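Local coordinates for protein uricase (Arthrobacter globiformis, PDB 2YZC) that catalyses the oxidation of uric acid by molecular oxygen to 5-hydroxyisourate, the step that leads on to (S)-allantoin, at residues D200-Y203 with A204-G208; L137-G141 with S142-I146; H63-A66 with T67-K71. All blocks are in the same frame, centred on the assembly; numbering follows the deposited sequence.

Contact 1: D200-Y203 with A204-G208; sequences DAVY and ASVRG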
# COMPACT_ATOMS: atom_id res chain seq x y z
N ASP A 200 5.46 29.12 5.55
CA ASP A 200 6.65 28.40 5.10
C ASP A 200 7.80 28.49 6.10
O ASP A 200 8.47 27.50 6.39
CB ASP A 200 7.13 28.92 3.74
CG ASP A 200 6.24 28.49 2.59
OD1 ASP A 200 5.35 27.63 2.79
OD2 ASP A 200 6.43 29.00 1.47
N ALA A 201 8.03 29.69 6.64
CA ALA A 201 9.12 29.88 7.59
C ALA A 201 8.90 29.10 8.88
O ALA A 201 9.83 28.51 9.43
CB ALA A 201 9.30 31.37 7.90
N VAL A 202 7.66 29.09 9.38
CA VAL A 202 7.37 28.36 10.60
C VAL A 202 7.47 26.86 10.37
O VAL A 202 8.02 26.14 11.20
CB VAL A 202 5.98 28.73 11.16
CG1 VAL A 202 5.65 27.86 12.37
CG2 VAL A 202 5.96 30.20 11.55
N TYR A 203 6.96 26.38 9.24
CA TYR A 203 7.07 24.94 8.97
C TYR A 203 8.54 24.52 8.98
O TYR A 203 8.90 23.52 9.59
CB TYR A 203 6.44 24.59 7.61
CG TYR A 203 6.69 23.15 7.19
CD1 TYR A 203 7.81 22.82 6.42
CD2 TYR A 203 5.83 22.13 7.57
CE1 TYR A 203 8.06 21.50 6.03
CE2 TYR A 203 6.07 20.81 7.19
CZ TYR A 203 7.18 20.50 6.43
OH TYR A 203 7.40 19.20 6.04
N ALA A 204 9.39 25.30 8.31
CA ALA A 204 10.81 24.98 8.26
C ALA A 204 11.43 25.01 9.65
O ALA A 204 12.23 24.14 10.01
CB ALA A 204 11.54 25.97 7.35
N SER A 205 11.06 26.00 10.45
CA SER A 205 11.59 26.11 11.80
C SER A 205 11.14 24.94 12.67
O SER A 205 11.94 24.35 13.40
CB SER A 205 11.14 27.42 12.45
OG SER A 205 11.48 27.43 13.82
N VAL A 206 9.85 24.62 12.60
CA VAL A 206 9.30 23.53 13.39
C VAL A 206 9.98 22.22 13.02
O VAL A 206 10.41 21.47 13.89
CB VAL A 206 7.76 23.44 13.20
CG1 VAL A 206 7.21 22.17 13.83
CG2 VAL A 206 7.09 24.65 13.86
N ARG A 207 10.10 21.95 11.72
CA ARG A 207 10.77 20.73 11.27
C ARG A 207 12.17 20.65 11.89
O ARG A 207 12.57 19.61 12.43
CB ARG A 207 10.88 20.72 9.74
CG ARG A 207 11.74 19.60 9.17
CD ARG A 207 11.81 19.71 7.65
NE ARG A 207 12.67 18.68 7.07
CZ ARG A 207 13.99 18.65 7.18
NH1 ARG A 207 14.63 19.60 7.86
NH2 ARG A 207 14.68 17.67 6.62
N GLY A 208 12.91 21.74 11.81
CA GLY A 208 14.26 21.77 12.37
C GLY A 208 14.30 21.57 13.88
O GLY A 208 15.20 20.90 14.39
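The N-terminal turns of helix 199-216 place Val-202 one turn before Val-206, and Tyr-203 one turn before Arg-207. Val-202 CG1 meets Val-206 CG2 at 3.8 Å, the two branched side chains crossing at a slant. Val-206 CG2 lies anti to its own carbonyl carbon, which turns it back along the helix until it stands 3.2 Å from Val-202 O. That same oxygen takes the N-H of Val-206 at 2.8 Å, nearly straight at 169°. In the tunnelling fold of uricase, helices pack on one side of an antiparallel sheet, and this face of the helix does so: Val-206 and Tyr-203 both rest on Trp-190 of strand 182-192, with Val-202 on Tyr-192. Tyr-203 carries CG anti to the backbone N (chi1 171°), and its ring leans along the helix toward the next turn. Arg-207, extended from CG to NE, approaches the ring obliquely, CD coming to 4.5 Å from Tyr-203 CE1. The polar ends of this pair converge on one carboxylate, Tyr-203 OH bonding to Glu-131 and Arg-207 NE forming a salt bridge with it. Ala-204 N and Ser-205 N bond to Asp-200 O and Ala-201 O on the more exposed side.

Contact 2: L137-G141 with S142-I146; sequences LEISG and SEQAI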
# COMPACT_ATOMS: atom_id res chain seq x y z
N LEU A 137 -7.60 23.33 7.51
CA LEU A 137 -8.29 24.55 7.90
C LEU A 137 -9.72 24.19 8.22
O LEU A 137 -10.36 23.44 7.48
CB LEU A 137 -8.29 25.58 6.75
CG LEU A 137 -9.36 26.69 6.88
CD1 LEU A 137 -8.98 27.65 8.00
CD2 LEU A 137 -9.49 27.45 5.56
N GLU A 138 -10.23 24.69 9.34
CA GLU A 138 -11.62 24.47 9.68
C GLU A 138 -12.22 25.83 9.95
O GLU A 138 -11.65 26.64 10.67
CB GLU A 138 -11.79 23.57 10.90
CG GLU A 138 -11.80 22.07 10.57
CD GLU A 138 -12.55 21.23 11.59
OE1 GLU A 138 -12.58 19.99 11.43
OE2 GLU A 138 -13.11 21.80 12.56
N ILE A 139 -13.37 26.10 9.33
CA ILE A 139 -14.06 27.36 9.53
C ILE A 139 -15.36 27.08 10.26
O ILE A 139 -16.10 26.16 9.91
CB ILE A 139 -14.40 28.06 8.19
CG1 ILE A 139 -13.12 28.54 7.50
CG2 ILE A 139 -15.31 29.26 8.44
CD1 ILE A 139 -13.36 29.17 6.12
N SER A 140 -15.62 27.88 11.29
CA SER A 140 -16.83 27.76 12.08
C SER A 140 -17.25 29.20 12.29
O SER A 140 -16.70 29.90 13.15
CB SER A 140 -16.53 27.09 13.42
OG SER A 140 -17.71 26.93 14.18
N GLY A 141 -18.22 29.66 11.50
CA GLY A 141 -18.66 31.03 11.61
C GLY A 141 -17.53 31.92 11.13
O GLY A 141 -17.03 31.75 10.02
N SER A 142 -17.10 32.86 11.97
CA SER A 142 -16.02 33.75 11.58
C SER A 142 -14.67 33.22 12.06
O SER A 142 -13.62 33.79 11.75
CB SER A 142 -16.26 35.16 12.13
OG SER A 142 -16.41 35.15 13.54
N GLU A 143 -14.69 32.11 12.81
CA GLU A 143 -13.45 31.54 13.31
C GLU A 143 -12.74 30.69 12.26
O GLU A 143 -13.35 29.83 11.63
CB GLU A 143 -13.70 30.67 14.55
CG GLU A 143 -12.43 30.37 15.34
CD GLU A 143 -12.58 29.23 16.34
OE1 GLU A 143 -13.62 29.17 17.04
OE2 GLU A 143 -11.65 28.40 16.43
N GLN A 144 -11.45 30.96 12.09
CA GLN A 144 -10.62 30.22 11.14
C GLN A 144 -9.49 29.56 11.94
O GLN A 144 -8.65 30.24 12.52
CB GLN A 144 -10.03 31.18 10.11
CG GLN A 144 -11.07 31.75 9.16
CD GLN A 144 -10.66 33.08 8.57
OE1 GLN A 144 -9.47 33.37 8.45
NE2 GLN A 144 -11.64 33.88 8.18
N ALA A 145 -9.49 28.23 11.97
CA ALA A 145 -8.48 27.48 12.71
C ALA A 145 -7.62 26.68 11.75
O ALA A 145 -8.14 25.98 10.88
CB ALA A 145 -9.14 26.54 13.70
N ILE A 146 -6.30 26.78 11.92
CA ILE A 146 -5.35 26.08 11.06
C ILE A 146 -4.38 25.18 11.82
O ILE A 146 -3.78 25.60 12.83
CB ILE A 146 -4.51 27.08 10.24
CG1 ILE A 146 -5.42 27.91 9.33
CG2 ILE A 146 -3.47 26.33 9.41
CD1 ILE A 146 -4.69 29.01 8.60
O HOH W 1 -16.31 29.88 16.49
O HOH W 2 -14.74 32.80 8.58
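The flat amide of Gln-144 stands on the same face of the hairpin as Ile-139, Leu-137 and Ile-146, while the carboxylates of Glu-138 and Glu-143 rise from the other face with Ser-140 and Ala-145. Between the two faces run the peptide groups of strands 131-140 and 143-157, a beta hairpin with a two-residue loop, closed by a type II' turn from Ser-140 to Glu-143. Gly-141 takes the first corner with a positive phi of 69°, a conformation that favours glycine. Between the strands Glu-138 and Ala-145 form a hydrogen-bonded pair; Glu-138 N reaches Ala-145 O at 2.9 Å in the carbonyl plane. At the turn, the bond from Glu-143 N to Ser-140 O is less straight (148°), and the donor also stands above the carbonyl plane rather than in it.

On the face of Leu-137 and Ile-139, Leu-137 CD1 touches Ile-146 CG1 at 3.8 Å. Leu-137 has CG anti to its backbone N (chi1 161°), which carries CD1 across to the partner strand and to 3.4 Å from Ala-145 O. Ile-139 and Gln-144 run side by side, pointing the same way, with CG1 of the isoleucine 4.2 Å from CG of the glutamine. Helix 85-99 covers this face, Leu-90 touching both Leu-137 and Gln-144. On the other face Glu-138 is buried, and its OE1 is held by salt bridges to Arg-107 and Arg-49. Toward the open turn, a water donates to Glu-143 OE1 at 2.8 Å and, weakly, to Ser-140 O; a second donates to Gly-141 O at 2.9 Å and weakly accepts from Gln-144 NE2.

Contact 3: H63-A66 with T67-K71; sequences HVVA and TDTQK. With 1AL (allantoate ion), chain L.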
# COMPACT_ATOMS: atom_id res chain seq x y z
N HIS A 63 -29.54 22.39 -1.51
CA HIS A 63 -28.41 22.94 -0.75
C HIS A 63 -27.08 22.27 -1.05
O HIS A 63 -26.04 22.72 -0.59
CB HIS A 63 -28.66 22.81 0.75
CG HIS A 63 -29.76 23.69 1.28
ND1 HIS A 63 -30.50 24.51 0.46
CD2 HIS A 63 -30.22 23.88 2.53
CE1 HIS A 63 -31.38 25.17 1.20
NE2 HIS A 63 -31.23 24.80 2.46
N VAL A 64 -27.10 21.20 -1.83
CA VAL A 64 -25.88 20.45 -2.11
C VAL A 64 -24.99 20.94 -3.25
O VAL A 64 -25.18 20.57 -4.41
CB VAL A 64 -26.20 18.95 -2.35
CG1 VAL A 64 -24.90 18.16 -2.51
CG2 VAL A 64 -27.00 18.41 -1.18
N VAL A 65 -24.02 21.78 -2.90
CA VAL A 65 -23.06 22.27 -3.88
C VAL A 65 -22.31 21.00 -4.28
O VAL A 65 -21.60 20.40 -3.47
CB VAL A 65 -22.07 23.26 -3.23
CG1 VAL A 65 -20.98 23.63 -4.22
CG2 VAL A 65 -22.83 24.52 -2.77
N ALA A 66 -22.49 20.58 -5.53
CA ALA A 66 -21.87 19.36 -6.04
C ALA A 66 -20.40 19.20 -5.68
O ALA A 66 -19.64 20.17 -5.68
CB ALA A 66 -22.04 19.28 -7.55
N THR A 67 -19.99 17.98 -5.35
CA THR A 67 -18.59 17.77 -5.02
C THR A 67 -17.80 18.08 -6.30
O THR A 67 -16.68 18.56 -6.24
CB THR A 67 -18.31 16.31 -4.54
OG1 THR A 67 -18.51 15.38 -5.62
CG2 THR A 67 -19.26 15.94 -3.39
N ASP A 68 -18.41 17.82 -7.46
CA ASP A 68 -17.74 18.10 -8.73
C ASP A 68 -17.45 19.60 -8.83
O ASP A 68 -16.42 20.01 -9.36
CB ASP A 68 -18.61 17.68 -9.92
CG ASP A 68 -17.90 17.84 -11.26
OD1 ASP A 68 -17.06 16.98 -11.61
OD2 ASP A 68 -18.16 18.84 -11.97
N THR A 69 -18.38 20.42 -8.34
CA THR A 69 -18.21 21.86 -8.36
C THR A 69 -17.08 22.29 -7.43
O THR A 69 -16.31 23.20 -7.74
CB THR A 69 -19.50 22.58 -7.94
OG1 THR A 69 -20.54 22.27 -8.86
CG2 THR A 69 -19.28 24.09 -7.90
N GLN A 70 -16.99 21.62 -6.28
CA GLN A 70 -15.94 21.92 -5.33
C GLN A 70 -14.60 21.64 -5.98
O GLN A 70 -13.65 22.41 -5.84
CB GLN A 70 -16.13 21.09 -4.06
CG GLN A 70 -17.37 21.49 -3.27
CD GLN A 70 -17.58 20.68 -2.01
OE1 GLN A 70 -16.67 20.53 -1.19
NE2 GLN A 70 -18.80 20.16 -1.83
N LYS A 71 -14.53 20.53 -6.72
CA LYS A 71 -13.30 20.17 -7.41
C LYS A 71 -12.92 21.24 -8.44
O LYS A 71 -11.77 21.64 -8.54
CB LYS A 71 -13.46 18.82 -8.12
CG LYS A 71 -12.26 18.44 -8.98
CD LYS A 71 -12.60 17.33 -9.96
CE LYS A 71 -13.61 17.80 -11.00
NZ LYS A 71 -13.86 16.76 -12.03
C1 1AL L . -23.68 12.91 -4.26
O2 1AL L . -24.71 12.25 -4.08
N3 1AL L . -23.32 13.95 -3.45
N4 1AL L . -22.92 12.49 -5.35
C5 1AL L . -20.31 12.80 -5.01
O6 1AL L . -20.31 12.74 -3.76
O7 1AL L . -19.31 12.85 -5.74
C8 1AL L . -21.67 13.15 -5.67
C9 1AL L . -21.38 15.33 -6.78
O10 1AL L . -20.66 15.82 -7.68
N11 1AL L . -21.81 16.05 -5.69
N12 1AL L . -21.81 14.04 -6.82
O HOH W 3 -23.03 22.64 -7.69
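Val-65 and Ala-66 pack against Thr-69 and Gln-70 where helix 67-78 starts, Ala-66 being the N-cap residue. In this close-packed part the side chains of Val-65 and Thr-69 cross at about a right angle, CG1 of Val-65 4.1 Å from CG2 of Thr-69. Gln-70 has CG anti to its carbonyl carbon (chi1 -68°), and the chain runs back until NE2 donates to Val-65 O at 3.3 Å, in the amide plane. Tyr-20 OH bonds to the same oxygen, and Gln-70 OE1 pairs with Ser-46. A leucine here would probably leave Val-65 O without its amide donor and Ser-46 OG without this partner. A water in this buried part accepts from Ala-66 N and bonds to Thr-69 OG1, which also bonds to Thr-172 of the second subunit.

The looser side holds partly exposed Asp-68 and Lys-71, salt-bridged with NZ above the carboxylate plane. Thr-67 OG1 donates to allantoate O7 at 2.7 Å, and Asp-68 N to O10. Lys-22 NZ also bonds to Thr-67 OG1, the two belonging to the charge relay system. His-251, Arg-180 and Leu-222 of the second subunit also hydrogen-bond to the ion: the site lies between subunits, as is characteristic of tunnelling-fold enzymes.

In the fold
Contacts 1 and 2 lie away from the annotated sites, whereas contact 3 holds part of the ligand pocket. All three are local, yet share no helix or strand: 200-208 is one helix, 137-146 a hairpin, and 63-71 a loop running into another helix. Contacts 1 and 2 are each partly buried and mix apolar packing with ion pairs to neighbouring strands; contact 1 is exposed along Ala-201 and Ala-204, contact 2 at its turn, and no other subunit touches them. Contact 3 is the buried one, covered by a second subunit and the ligand, and its polar groups bind the ion. Contacts 2 and 3 have centres about 20 Å apart, those of contacts 1 and 3 about 34 Å.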